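PDB 7DEY: RNase III from Scheffersomyces stipitis, which probably cleaves double-stranded RNA endonucleolytically, leaving 5'-phosphomonoester ends, and serves as the Dicer of this yeast. Local coordinates for residues 6-11 against 122-127; 60-65 against 146-151; 175-180 against 197-202. All blocks are in the same frame, centred on the assembly; numbering follows the deposited sequence.

Contacts 1 and 2 both belong to the helical ribonuclease III part of the chain, whereas contact 3 lies in the double-stranded RNA binding domain. The first two have centres about 27 Å apart and do not touch, their nearest atoms being about 13 Å apart, yet helix 42-62 links them: its middle packs on another side of the stretch of helix 113-128 that makes contact 1, and its end forms half of contact 2. The start of this helix carries the signature sequence of the family. Contact 3 is about 38 Å from contact 2 and about 63 Å from contact 1, centre to centre, and lies across the chain's centre from contact 1.

Contact 1 (6-11 against 122-127)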
ATOM      1  N   PRO C   6       9.462  15.950   7.661  1.00 74.94           N
ATOM      2  CA  PRO C   6       9.338  17.243   8.325  1.00 72.22           C
ATOM      3  C   PRO C   6       9.633  17.110   9.806  1.00 77.39           C
ATOM      4  O   PRO C   6       9.291  16.111  10.453  1.00 70.32           O
ATOM      5  CB  PRO C   6       7.884  17.644   8.067  1.00 68.50           C
ATOM      6  CG  PRO C   6       7.211  16.410   7.684  1.00 67.05           C
ATOM      7  CD  PRO C   6       8.211  15.556   7.003  1.00 72.25           C
ATOM      8  N   PHE C   7      10.270  18.155  10.329  1.00 77.23           N
ATOM      9  CA  PHE C   7      11.029  18.126  11.568  1.00 65.36           C
ATOM     10  C   PHE C   7      10.216  18.691  12.718  1.00 62.94           C
ATOM     11  O   PHE C   7       9.436  19.628  12.540  1.00 67.65           O
ATOM     12  CB  PHE C   7      12.312  18.937  11.389  1.00 67.56           C
ATOM     13  CG  PHE C   7      13.260  18.873  12.552  1.00 60.31           C
ATOM     14  CD1 PHE C   7      14.072  17.796  12.726  1.00 52.11           C
ATOM     15  CD2 PHE C   7      13.349  19.915  13.435  1.00 56.52           C
ATOM     16  CE1 PHE C   7      14.932  17.754  13.756  1.00 62.99           C
ATOM     17  CE2 PHE C   7      14.208  19.878  14.451  1.00 58.94           C
ATOM     18  CZ  PHE C   7      15.008  18.797  14.620  1.00 65.48           C
ATOM     19  N   ILE C   8      10.422  18.114  13.901  1.00 65.71           N
ATOM     20  CA  ILE C   8       9.887  18.623  15.160  1.00 60.12           C
ATOM     21  C   ILE C   8      11.031  19.299  15.906  1.00 65.71           C
ATOM     22  O   ILE C   8      11.977  18.630  16.338  1.00 69.48           O
ATOM     23  CB  ILE C   8       9.286  17.499  16.011  1.00 58.26           C
ATOM     24  CG1 ILE C   8       8.079  16.883  15.328  1.00 57.20           C
ATOM     25  CG2 ILE C   8       8.924  18.000  17.408  1.00 60.58           C
ATOM     26  CD1 ILE C   8       7.578  15.696  16.080  1.00 57.01           C
ATOM     27  N   LYS C   9      10.956  20.615  16.096  1.00 67.99           N
ATOM     28  CA  LYS C   9      12.069  21.269  16.781  1.00 66.35           C
ATOM     29  C   LYS C   9      11.957  21.146  18.298  1.00 58.48           C
ATOM     30  O   LYS C   9      12.938  20.797  18.958  1.00 68.65           O
ATOM     31  CB  LYS C   9      12.179  22.735  16.362  1.00 67.11           C
ATOM     32  CG  LYS C   9      12.212  22.938  14.862  1.00 66.21           C
ATOM     33  CD  LYS C   9      12.739  24.309  14.499  1.00 73.15           C
ATOM     34  CE  LYS C   9      14.253  24.329  14.448  1.00 79.35           C
ATOM     35  NZ  LYS C   9      14.762  25.724  14.265  1.00 93.40           N
ATOM     36  N   ASP C  10      10.782  21.419  18.871  1.00 61.35           N
ATOM     37  CA  ASP C  10      10.644  21.498  20.329  1.00 64.06           C
ATOM     38  C   ASP C  10      10.938  20.149  20.984  1.00 62.26           C
ATOM     39  O   ASP C  10      10.329  19.137  20.638  1.00 65.40           O
ATOM     40  CB  ASP C  10       9.238  21.978  20.707  1.00 59.59           C
ATOM     41  CG  ASP C  10       9.103  22.313  22.209  1.00 78.68           C
ATOM     42  OD1 ASP C  10      10.141  22.445  22.912  1.00 83.15           O
ATOM     43  OD2 ASP C  10       7.950  22.458  22.695  1.00 78.44           O
ATOM     44  N   GLN C  11      11.883  20.139  21.926  1.00 61.58           N
ATOM     45  CA  GLN C  11      12.260  18.901  22.595  1.00 59.07           C
ATOM     46  C   GLN C  11      11.106  18.343  23.401  1.00 68.77           C
ATOM     47  O   GLN C  11      10.850  17.135  23.371  1.00 73.24           O
ATOM     48  CB  GLN C  11      13.454  19.131  23.509  1.00 65.68           C
ATOM     49  CG  GLN C  11      14.768  19.361  22.784  1.00 78.28           C
ATOM     50  CD  GLN C  11      15.441  18.065  22.405  1.00 77.76           C
ATOM     51  OE1 GLN C  11      15.285  17.569  21.285  1.00 76.48           O
ATOM     52  NE2 GLN C  11      16.180  17.493  23.345  1.00 81.35           N
ATOM     53  N   ILE C 122       2.338  13.206  13.208  1.00 65.59           N
ATOM     54  CA  ILE C 122       1.612  14.192  12.408  1.00 65.89           C
ATOM     55  C   ILE C 122       0.887  15.186  13.305  1.00 61.78           C
ATOM     56  O   ILE C 122       0.860  16.392  13.033  1.00 60.18           O
ATOM     57  CB  ILE C 122       0.627  13.484  11.462  1.00 71.64           C
ATOM     58  CG1 ILE C 122       1.324  13.076  10.173  1.00 76.99           C
ATOM     59  CG2 ILE C 122      -0.588  14.379  11.151  1.00 65.77           C
ATOM     60  CD1 ILE C 122       0.427  12.218   9.285  1.00 73.10           C
ATOM     61  N   GLY C 123       0.275  14.692  14.382  1.00 60.08           N
ATOM     62  CA  GLY C 123      -0.316  15.589  15.359  1.00 64.91           C
ATOM     63  C   GLY C 123       0.671  16.605  15.903  1.00 68.32           C
ATOM     64  O   GLY C 123       0.290  17.742  16.199  1.00 65.18           O
ATOM     65  N   ALA C 124       1.956  16.223  16.015  1.00 67.93           N
ATOM     66  CA  ALA C 124       2.972  17.158  16.497  1.00 63.16           C
ATOM     67  C   ALA C 124       3.362  18.162  15.425  1.00 67.50           C
ATOM     68  O   ALA C 124       3.380  19.371  15.680  1.00 70.69           O
ATOM     69  CB  ALA C 124       4.211  16.417  16.980  1.00 58.90           C
ATOM     70  N   LEU C 125       3.695  17.689  14.220  1.00 65.25           N
ATOM     71  CA  LEU C 125       3.983  18.631  13.143  1.00 68.44           C
ATOM     72  C   LEU C 125       2.888  19.681  13.045  1.00 69.06           C
ATOM     73  O   LEU C 125       3.168  20.866  12.830  1.00 67.60           O
ATOM     74  CB  LEU C 125       4.120  17.904  11.805  1.00 68.29           C
ATOM     75  CG  LEU C 125       5.191  16.835  11.618  1.00 73.62           C
ATOM     76  CD1 LEU C 125       4.964  16.171  10.264  1.00 71.84           C
ATOM     77  CD2 LEU C 125       6.606  17.408  11.732  1.00 66.40           C
ATOM     78  N   SER C 126       1.631  19.258  13.224  1.00 68.40           N
ATOM     79  CA  SER C 126       0.507  20.163  13.027  1.00 67.96           C
ATOM     80  C   SER C 126       0.486  21.235  14.102  1.00 68.58           C
ATOM     81  O   SER C 126       0.348  22.425  13.804  1.00 72.32           O
ATOM     82  CB  SER C 126      -0.811  19.381  12.991  1.00 61.77           C
ATOM     83  OG  SER C 126      -0.687  18.219  12.191  1.00 58.03           O
ATOM     84  N   VAL C 127       0.649  20.844  15.361  1.00 69.82           N
ATOM     85  CA  VAL C 127       0.666  21.858  16.408  1.00 71.88           C
ATOM     86  C   VAL C 127       1.929  22.718  16.309  1.00 75.27           C
ATOM     87  O   VAL C 127       1.871  23.943  16.466  1.00 85.77           O
ATOM     88  CB  VAL C 127       0.496  21.203  17.793  1.00 64.18           C
ATOM     89  CG1 VAL C 127       1.626  20.221  18.083  1.00 56.99           C
ATOM     90  CG2 VAL C 127       0.396  22.276  18.869  1.00 60.98           C
TER
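Leu125 and Ile8 each set their gamma carbon anti to the carbonyl carbon, CG of Leu125 at chi1 -60° and CG1 of Ile8 at chi1 -65°, and in both residues the end of the side chain comes nearer to the other segment than its first bond suggests. Ile8 then runs on extended, chi2 174° putting CD1 at the far end of its chain, where it meets the methyl of Ala124: Ile8 CD1 lies 3.6 Å from Ala124 CB. Behind that tip, CG1 of Ile8 is 3.9 Å from CD2 of Leu125, the two side chains crossing at about a right angle. The other methyl of Leu125 serves Pro6, with CD1 3.4 Å from Pro6 CG, again in a crossing near a right angle. CD2 of Leu125 also lies against the Pro6 carbonyl, so the two methyls of the fork reach different partners, which suits a branched leucine. No hydrogen bond joins the segments; the contact is apolar. A small alanine suits the helix surface where Ile8 presses in, and the stiff proline ring gives CD1 a fixed wall. The loop backbone is held by other groups: Pro6 O accepts a hydrogen bond from Tyr121 OH, and Phe7 O a weak one from Arg129. The second subunit closes over the loop from outside, where its Arg227 bonds to Ile8 O. Within the chain, loop residues 6-10, leading into helix 11-18, pack against helix 113-128 of the helical ribonuclease III domain. Leu13 and Tyr14 of helix 11-18 touch Ile8, Val17 touches Ala124, Trp139 of helix 134-143 touches both Pro6 and Leu125, and helix 42-62 packs against Ile122 and Ser126.

Contact 2 (60-65 against 146-151); sequences YDKFPS and PKLEAF
In the helical ribonuclease III fold, helix 42-62 starts with the family's signature sequence, and this contact belongs to its far end, where the chain leaves the helix at Phe63 and lies against helix 145-156. Phe63 and Leu148 make the main apolar contact. The phenyl group points its CE2 corner at the leucine, 3.9 Å from Leu148 CD2, the two side chains crossing obliquely. Further round the ring, the edge takes the backbone oxygen of Leu148 near the ring plane, with Phe63 CZ 3.6 Å from Leu148 O. The weakly positive ring hydrogens make that a tolerable neighbour for a carbonyl oxygen. CZ also comes within 4.1 Å of Phe151 CB, and these two aromatic side chains cross at about a right angle. CG of Lys62 lies over one face of the Phe63 ring, 3.9 Å above the plane and offset toward the rim. With CG anti to its backbone N (chi1 -173°) and a chain bent further out, Lys62 places CD 3.6 Å from Leu148 CD1, while NZ lies 4.2 Å from Glu149 OE1. Those opposite charges are near but beyond a salt bridge, so a lysine here lends its apolar stem to the packing and keeps its ammonium near the carboxylate of Glu149. Replacing Phe63 by an alanine would probably leave Leu148 CD2 and Phe151 CB without their aromatic partner and open a gap beneath the Lys62 stem. Leucine and phenylalanine suit the buried side of the amphipathic helix 145-156. Around the contact, Met74 of helix 68-78 touches both Phe63 and Phe151, Ile58 and Ile59 of helix 42-62 touch Leu148, and Gln86 of the second subunit packs on Phe151.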
ATOM      1  N   TYR C  60      -8.971  13.165  -3.595  1.00 63.86           N
ATOM      2  CA  TYR C  60     -10.063  13.836  -4.303  1.00 63.80           C
ATOM      3  C   TYR C  60      -9.538  14.617  -5.502  1.00 66.01           C
ATOM      4  O   TYR C  60     -10.097  14.550  -6.608  1.00 63.50           O
ATOM      5  CB  TYR C  60     -10.795  14.776  -3.345  1.00 64.28           C
ATOM      6  CG  TYR C  60     -12.104  15.336  -3.854  1.00 67.35           C
ATOM      7  CD1 TYR C  60     -12.147  16.504  -4.625  1.00 64.48           C
ATOM      8  CD2 TYR C  60     -13.305  14.709  -3.545  1.00 69.67           C
ATOM      9  CE1 TYR C  60     -13.355  17.019  -5.077  1.00 66.40           C
ATOM     10  CE2 TYR C  60     -14.519  15.213  -3.995  1.00 68.12           C
ATOM     11  CZ  TYR C  60     -14.544  16.362  -4.748  1.00 71.98           C
ATOM     12  OH  TYR C  60     -15.768  16.835  -5.180  1.00 77.27           O
ATOM     13  N   ASP C  61      -8.441  15.343  -5.293  1.00 61.65           N
ATOM     14  CA  ASP C  61      -7.820  16.120  -6.356  1.00 64.60           C
ATOM     15  C   ASP C  61      -7.238  15.221  -7.454  1.00 63.94           C
ATOM     16  O   ASP C  61      -7.327  15.552  -8.641  1.00 68.40           O
ATOM     17  CB  ASP C  61      -6.753  17.016  -5.715  1.00 65.78           C
ATOM     18  CG  ASP C  61      -5.826  17.641  -6.718  1.00 74.77           C
ATOM     19  OD1 ASP C  61      -5.835  18.895  -6.812  1.00 86.34           O
ATOM     20  OD2 ASP C  61      -5.078  16.892  -7.393  1.00 71.96           O
ATOM     21  N   LYS C  62      -6.632  14.084  -7.084  1.00 65.63           N
ATOM     22  CA  LYS C  62      -5.874  13.284  -8.049  1.00 62.47           C
ATOM     23  C   LYS C  62      -6.761  12.354  -8.867  1.00 63.31           C
ATOM     24  O   LYS C  62      -6.411  11.989  -9.996  1.00 67.64           O
ATOM     25  CB  LYS C  62      -4.798  12.460  -7.336  1.00 53.97           C
ATOM     26  CG  LYS C  62      -3.865  11.735  -8.282  1.00 60.43           C
ATOM     27  CD  LYS C  62      -2.416  11.752  -7.812  1.00 64.48           C
ATOM     28  CE  LYS C  62      -1.428  11.859  -8.993  1.00 72.59           C
ATOM     29  NZ  LYS C  62      -1.950  11.305 -10.294  1.00 76.25           N
ATOM     30  N   PHE C  63      -7.907  11.960  -8.336  1.00 60.83           N
ATOM     31  CA  PHE C  63      -8.785  11.008  -9.002  1.00 60.85           C
ATOM     32  C   PHE C  63     -10.161  11.631  -9.178  1.00 63.82           C
ATOM     33  O   PHE C  63     -11.102  11.282  -8.452  1.00 70.19           O
ATOM     34  CB  PHE C  63      -8.861   9.706  -8.207  1.00 59.45           C
ATOM     35  CG  PHE C  63      -7.516   9.073  -7.973  1.00 59.83           C
ATOM     36  CD1 PHE C  63      -6.880   8.378  -8.994  1.00 55.68           C
ATOM     37  CD2 PHE C  63      -6.876   9.201  -6.746  1.00 56.99           C
ATOM     38  CE1 PHE C  63      -5.647   7.800  -8.803  1.00 54.44           C
ATOM     39  CE2 PHE C  63      -5.640   8.625  -6.539  1.00 58.74           C
ATOM     40  CZ  PHE C  63      -5.024   7.913  -7.579  1.00 61.12           C
ATOM     41  N   PRO C  64     -10.313  12.565 -10.126  1.00 59.79           N
ATOM     42  CA  PRO C  64     -11.629  13.197 -10.311  1.00 50.62           C
ATOM     43  C   PRO C  64     -12.693  12.242 -10.785  1.00 48.35           C
ATOM     44  O   PRO C  64     -13.879  12.537 -10.625  1.00 56.92           O
ATOM     45  CB  PRO C  64     -11.366  14.311 -11.334  1.00 45.57           C
ATOM     46  CG  PRO C  64     -10.044  13.990 -11.935  1.00 57.41           C
ATOM     47  CD  PRO C  64      -9.260  13.233 -10.909  1.00 57.12           C
ATOM     48  N   SER C  65     -12.333  11.083 -11.319  1.00 54.13           N
ATOM     49  CA  SER C  65     -13.334  10.216 -11.932  1.00 63.46           C
ATOM     50  C   SER C  65     -13.805   9.100 -11.016  1.00 64.93           C
ATOM     51  O   SER C  65     -14.625   8.281 -11.431  1.00 76.64           O
ATOM     52  CB  SER C  65     -12.807   9.628 -13.241  1.00 66.37           C
ATOM     53  OG  SER C  65     -12.175  10.631 -14.034  1.00 78.83           O
ATOM     54  N   PRO C 146       4.103   7.107  -4.839  1.00 70.72           N
ATOM     55  CA  PRO C 146       4.103   5.721  -5.341  1.00 54.75           C
ATOM     56  C   PRO C 146       2.800   4.997  -5.063  1.00 61.42           C
ATOM     57  O   PRO C 146       2.315   4.262  -5.934  1.00 66.86           O
ATOM     58  CB  PRO C 146       5.279   5.075  -4.595  1.00 58.94           C
ATOM     59  CG  PRO C 146       6.095   6.202  -4.071  1.00 61.54           C
ATOM     60  CD  PRO C 146       5.109   7.272  -3.766  1.00 68.57           C
ATOM     61  N   LYS C 147       2.208   5.189  -3.877  1.00 58.51           N
ATOM     62  CA  LYS C 147       0.939   4.529  -3.580  1.00 59.19           C
ATOM     63  C   LYS C 147      -0.162   5.028  -4.498  1.00 60.81           C
ATOM     64  O   LYS C 147      -1.060   4.257  -4.869  1.00 59.00           O
ATOM     65  CB  LYS C 147       0.532   4.749  -2.114  1.00 52.86           C
ATOM     66  CG  LYS C 147       1.644   4.503  -1.110  1.00 58.28           C
ATOM     67  CD  LYS C 147       1.182   3.683   0.081  1.00 58.67           C
ATOM     68  CE  LYS C 147       1.186   2.197  -0.193  1.00 62.10           C
ATOM     69  NZ  LYS C 147       2.559   1.657  -0.138  1.00 82.45           N
ATOM     70  N   LEU C 148      -0.123   6.303  -4.874  1.00 57.66           N
ATOM     71  CA  LEU C 148      -1.205   6.798  -5.713  1.00 63.03           C
ATOM     72  C   LEU C 148      -1.000   6.388  -7.154  1.00 62.77           C
ATOM     73  O   LEU C 148      -1.968   6.058  -7.845  1.00 73.88           O
ATOM     74  CB  LEU C 148      -1.334   8.312  -5.611  1.00 67.92           C
ATOM     75  CG  LEU C 148      -1.867   8.868  -4.285  1.00 58.52           C
ATOM     76  CD1 LEU C 148      -2.236  10.333  -4.489  1.00 54.32           C
ATOM     77  CD2 LEU C 148      -3.037   8.053  -3.753  1.00 42.45           C
ATOM     78  N   GLU C 149       0.242   6.381  -7.629  1.00 64.82           N
ATOM     79  CA  GLU C 149       0.455   5.879  -8.975  1.00 60.90           C
ATOM     80  C   GLU C 149       0.094   4.409  -9.058  1.00 63.11           C
ATOM     81  O   GLU C 149      -0.411   3.961 -10.092  1.00 67.97           O
ATOM     82  CB  GLU C 149       1.889   6.135  -9.436  1.00 66.23           C
ATOM     83  CG  GLU C 149       2.052   6.184 -10.969  1.00 71.31           C
ATOM     84  CD  GLU C 149       0.880   6.873 -11.703  1.00 83.04           C
ATOM     85  OE1 GLU C 149       0.363   7.916 -11.210  1.00 79.71           O
ATOM     86  OE2 GLU C 149       0.480   6.363 -12.788  1.00 81.69           O
ATOM     87  N   ALA C 150       0.290   3.645  -7.975  1.00 59.78           N
ATOM     88  CA  ALA C 150      -0.238   2.282  -7.969  1.00 56.48           C
ATOM     89  C   ALA C 150      -1.748   2.288  -8.176  1.00 59.78           C
ATOM     90  O   ALA C 150      -2.275   1.497  -8.959  1.00 66.01           O
ATOM     91  CB  ALA C 150       0.136   1.551  -6.685  1.00 47.91           C
ATOM     92  N   PHE C 151      -2.456   3.212  -7.542  1.00 57.22           N
ATOM     93  CA  PHE C 151      -3.904   3.175  -7.680  1.00 62.12           C
ATOM     94  C   PHE C 151      -4.345   3.720  -9.036  1.00 70.68           C
ATOM     95  O   PHE C 151      -5.338   3.246  -9.602  1.00 64.30           O
ATOM     96  CB  PHE C 151      -4.569   3.949  -6.546  1.00 62.23           C
ATOM     97  CG  PHE C 151      -4.440   3.292  -5.194  1.00 76.35           C
ATOM     98  CD1 PHE C 151      -3.446   2.343  -4.937  1.00 79.41           C
ATOM     99  CD2 PHE C 151      -5.302   3.637  -4.165  1.00 74.40           C
ATOM    100  CE1 PHE C 151      -3.319   1.749  -3.690  1.00 66.63           C
ATOM    101  CE2 PHE C 151      -5.186   3.044  -2.914  1.00 67.88           C
ATOM    102  CZ  PHE C 151      -4.191   2.101  -2.679  1.00 67.55           C
TER

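Contact 3 (175-180 against 197-202)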
ATOM      1  N   ALA C 175     -27.367 -22.036 -28.184  1.00104.17           N
ATOM      2  CA  ALA C 175     -27.703 -21.546 -29.520  1.00104.80           C
ATOM      3  C   ALA C 175     -29.123 -20.985 -29.574  1.00108.92           C
ATOM      4  O   ALA C 175     -29.398 -20.070 -30.362  1.00102.91           O
ATOM      5  CB  ALA C 175     -27.537 -22.662 -30.550  1.00103.24           C
ATOM      6  N   SER C 176     -30.026 -21.513 -28.740  1.00110.00           N
ATOM      7  CA  SER C 176     -31.409 -21.051 -28.702  1.00110.97           C
ATOM      8  C   SER C 176     -31.446 -19.563 -28.384  1.00108.40           C
ATOM      9  O   SER C 176     -31.751 -18.736 -29.251  1.00105.65           O
ATOM     10  CB  SER C 176     -32.212 -21.815 -27.639  1.00112.28           C
ATOM     11  OG  SER C 176     -31.966 -23.217 -27.673  1.00110.49           O
ATOM     12  N   SER C 177     -31.063 -19.219 -27.157  1.00105.07           N
ATOM     13  CA  SER C 177     -31.011 -17.840 -26.688  1.00103.07           C
ATOM     14  C   SER C 177     -29.609 -17.573 -26.155  1.00 98.55           C
ATOM     15  O   SER C 177     -29.220 -18.123 -25.117  1.00 99.08           O
ATOM     16  CB  SER C 177     -32.071 -17.599 -25.616  1.00100.06           C
ATOM     17  OG  SER C 177     -31.990 -18.591 -24.608  1.00109.41           O
ATOM     18  N   HIS C 178     -28.850 -16.750 -26.869  1.00 87.42           N
ATOM     19  CA  HIS C 178     -27.541 -16.301 -26.429  1.00 90.56           C
ATOM     20  C   HIS C 178     -27.514 -14.779 -26.377  1.00 92.07           C
ATOM     21  O   HIS C 178     -28.296 -14.115 -27.065  1.00 97.48           O
ATOM     22  CB  HIS C 178     -26.422 -16.822 -27.346  1.00 90.22           C
ATOM     23  CG  HIS C 178     -26.611 -16.504 -28.795  1.00 92.43           C
ATOM     24  ND1 HIS C 178     -26.708 -15.216 -29.272  1.00 96.70           N
ATOM     25  CD2 HIS C 178     -26.694 -17.313 -29.878  1.00 95.82           C
ATOM     26  CE1 HIS C 178     -26.858 -15.243 -30.584  1.00 95.90           C
ATOM     27  NE2 HIS C 178     -26.854 -16.503 -30.977  1.00 98.79           N
ATOM     28  N   PRO C 179     -26.637 -14.189 -25.567  1.00 89.24           N
ATOM     29  CA  PRO C 179     -26.730 -12.746 -25.328  1.00 86.40           C
ATOM     30  C   PRO C 179     -26.151 -11.923 -26.471  1.00 84.07           C
ATOM     31  O   PRO C 179     -25.103 -12.254 -27.036  1.00 83.87           O
ATOM     32  CB  PRO C 179     -25.930 -12.556 -24.031  1.00 84.08           C
ATOM     33  CG  PRO C 179     -24.964 -13.671 -24.023  1.00 83.47           C
ATOM     34  CD  PRO C 179     -25.606 -14.825 -24.722  1.00 86.85           C
ATOM     35  N   LEU C 180     -26.858 -10.843 -26.811  1.00 82.08           N
ATOM     36  CA  LEU C 180     -26.446  -9.885 -27.830  1.00 76.57           C
ATOM     37  C   LEU C 180     -26.013  -8.591 -27.159  1.00 79.20           C
ATOM     38  O   LEU C 180     -26.470  -8.261 -26.063  1.00 87.66           O
ATOM     39  CB  LEU C 180     -27.577  -9.597 -28.824  1.00 80.69           C
ATOM     40  CG  LEU C 180     -28.152 -10.773 -29.635  1.00 84.62           C
ATOM     41  CD1 LEU C 180     -27.055 -11.737 -30.046  1.00 89.03           C
ATOM     42  CD2 LEU C 180     -29.257 -11.527 -28.896  1.00 84.41           C
ATOM     43  N   CYS C 197     -25.822  -5.334 -22.939  1.00 76.17           N
ATOM     44  CA  CYS C 197     -25.772  -6.790 -23.041  1.00 75.29           C
ATOM     45  C   CYS C 197     -27.150  -7.338 -22.687  1.00 77.35           C
ATOM     46  O   CYS C 197     -27.506  -7.439 -21.508  1.00 73.98           O
ATOM     47  CB  CYS C 197     -24.688  -7.342 -22.122  1.00 78.60           C
ATOM     48  SG  CYS C 197     -24.882  -9.082 -21.652  1.00 90.15           S
ATOM     49  N   ARG C 198     -27.932  -7.687 -23.707  1.00 72.94           N
ATOM     50  CA  ARG C 198     -29.309  -8.106 -23.498  1.00 75.29           C
ATOM     51  C   ARG C 198     -29.467  -9.576 -23.833  1.00 79.80           C
ATOM     52  O   ARG C 198     -28.912 -10.059 -24.820  1.00 89.81           O
ATOM     53  CB  ARG C 198     -30.285  -7.281 -24.339  1.00 79.39           C
ATOM     54  CG  ARG C 198     -30.415  -5.824 -23.907  1.00 86.21           C
ATOM     55  CD  ARG C 198     -31.463  -5.085 -24.734  1.00 92.86           C
ATOM     56  NE  ARG C 198     -31.065  -3.703 -24.995  1.00 94.52           N
ATOM     57  CZ  ARG C 198     -31.226  -3.092 -26.162  1.00 89.40           C
ATOM     58  NH1 ARG C 198     -31.775  -3.746 -27.179  1.00 95.62           N
ATOM     59  NH2 ARG C 198     -30.833  -1.838 -26.317  1.00 79.94           N
ATOM     60  N   MET C 199     -30.224 -10.285 -23.005  1.00 80.28           N
ATOM     61  CA  MET C 199     -30.570 -11.677 -23.256  1.00 86.07           C
ATOM     62  C   MET C 199     -32.067 -11.712 -23.570  1.00 94.20           C
ATOM     63  O   MET C 199     -32.907 -12.011 -22.721  1.00 93.99           O
ATOM     64  CB  MET C 199     -30.160 -12.556 -22.011  1.00 87.91           C
ATOM     65  CG  MET C 199     -30.799 -13.943 -21.867  1.00 92.21           C
ATOM     66  SD  MET C 199     -30.076 -15.217 -22.916  1.00 98.19           S
ATOM     67  CE  MET C 199     -28.356 -14.828 -22.697  1.00 93.88           C
ATOM     68  N   GLY C 200     -32.396 -11.425 -24.829  1.00100.27           N
ATOM     69  CA  GLY C 200     -33.782 -11.417 -25.267  1.00108.03           C
ATOM     70  C   GLY C 200     -34.515 -10.101 -25.076  1.00113.05           C
ATOM     71  O   GLY C 200     -34.746  -9.368 -26.046  1.00117.61           O
ATOM     72  N   ASN C 201     -34.892  -9.789 -23.833  1.00108.02           N
ATOM     73  CA  ASN C 201     -35.625  -8.563 -23.530  1.00106.68           C
ATOM     74  C   ASN C 201     -35.049  -7.756 -22.368  1.00108.91           C
ATOM     75  O   ASN C 201     -35.379  -6.567 -22.252  1.00110.71           O
ATOM     76  CB  ASN C 201     -37.099  -8.893 -23.236  1.00105.08           C
ATOM     77  CG  ASN C 201     -37.264 -10.202 -22.470  1.00110.13           C
ATOM     78  OD1 ASN C 201     -36.289 -10.768 -21.964  1.00107.74           O
ATOM     79  ND2 ASN C 201     -38.503 -10.682 -22.371  1.00108.63           N
ATOM     80  N   ASP C 202     -34.179  -8.340 -21.541  1.00104.64           N
ATOM     81  CA  ASP C 202     -33.684  -7.754 -20.299  1.00 99.70           C
ATOM     82  C   ASP C 202     -32.225  -7.329 -20.452  1.00 85.77           C
ATOM     83  O   ASP C 202     -31.432  -8.033 -21.075  1.00 82.60           O
ATOM     84  CB  ASP C 202     -33.809  -8.775 -19.170  1.00105.17           C
ATOM     85  CG  ASP C 202     -33.535 -10.182 -19.654  1.00108.28           C
ATOM     86  OD1 ASP C 202     -33.301 -10.311 -20.873  1.00106.95           O
ATOM     87  OD2 ASP C 202     -33.543 -11.138 -18.840  1.00109.87           O
TER
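His178, whose carbonyl carbon touches Met199 CE, starts its side chain away from the other segment, and its imidazole meets CD1 of Leu180 at the ring edge, in plane. The pyrrolidine ring of Pro179 is the group that receives the methionine. Met199 has CG anti to its backbone N (chi1 162°) but bends at the next two torsions, so that its methyl turns back to the loop: CE is 3.4 Å from Pro179 CD, and the two side chains lie side by side, pointing the same way. The sulfur sits 3.7 Å from Ser177 O. A long, flexible methionine suits this place, for it can follow the rigid proline. Beyond it the strands pair antiparallel. Leu180 and Arg198 form a hydrogen-bonded pair, with Leu180 N to Arg198 O at 3.0 Å and Arg198 N to Leu180 O at 2.8 Å. At Gly200 the backbone angles would jam any CB against the carbonyl O of Met199, so a glycine suits this position in the turn between strands 194-199 and 202-208. This is the edge of the αβββα double-stranded RNA binding domain: the sheet runs 180-183, 194-199, 202-208, and helix 164-172 packs on the loop through Tyr169, which touches His178 and Pro179, and on strand 194-199 through Leu168 on Cys197 and Val172 on Met199.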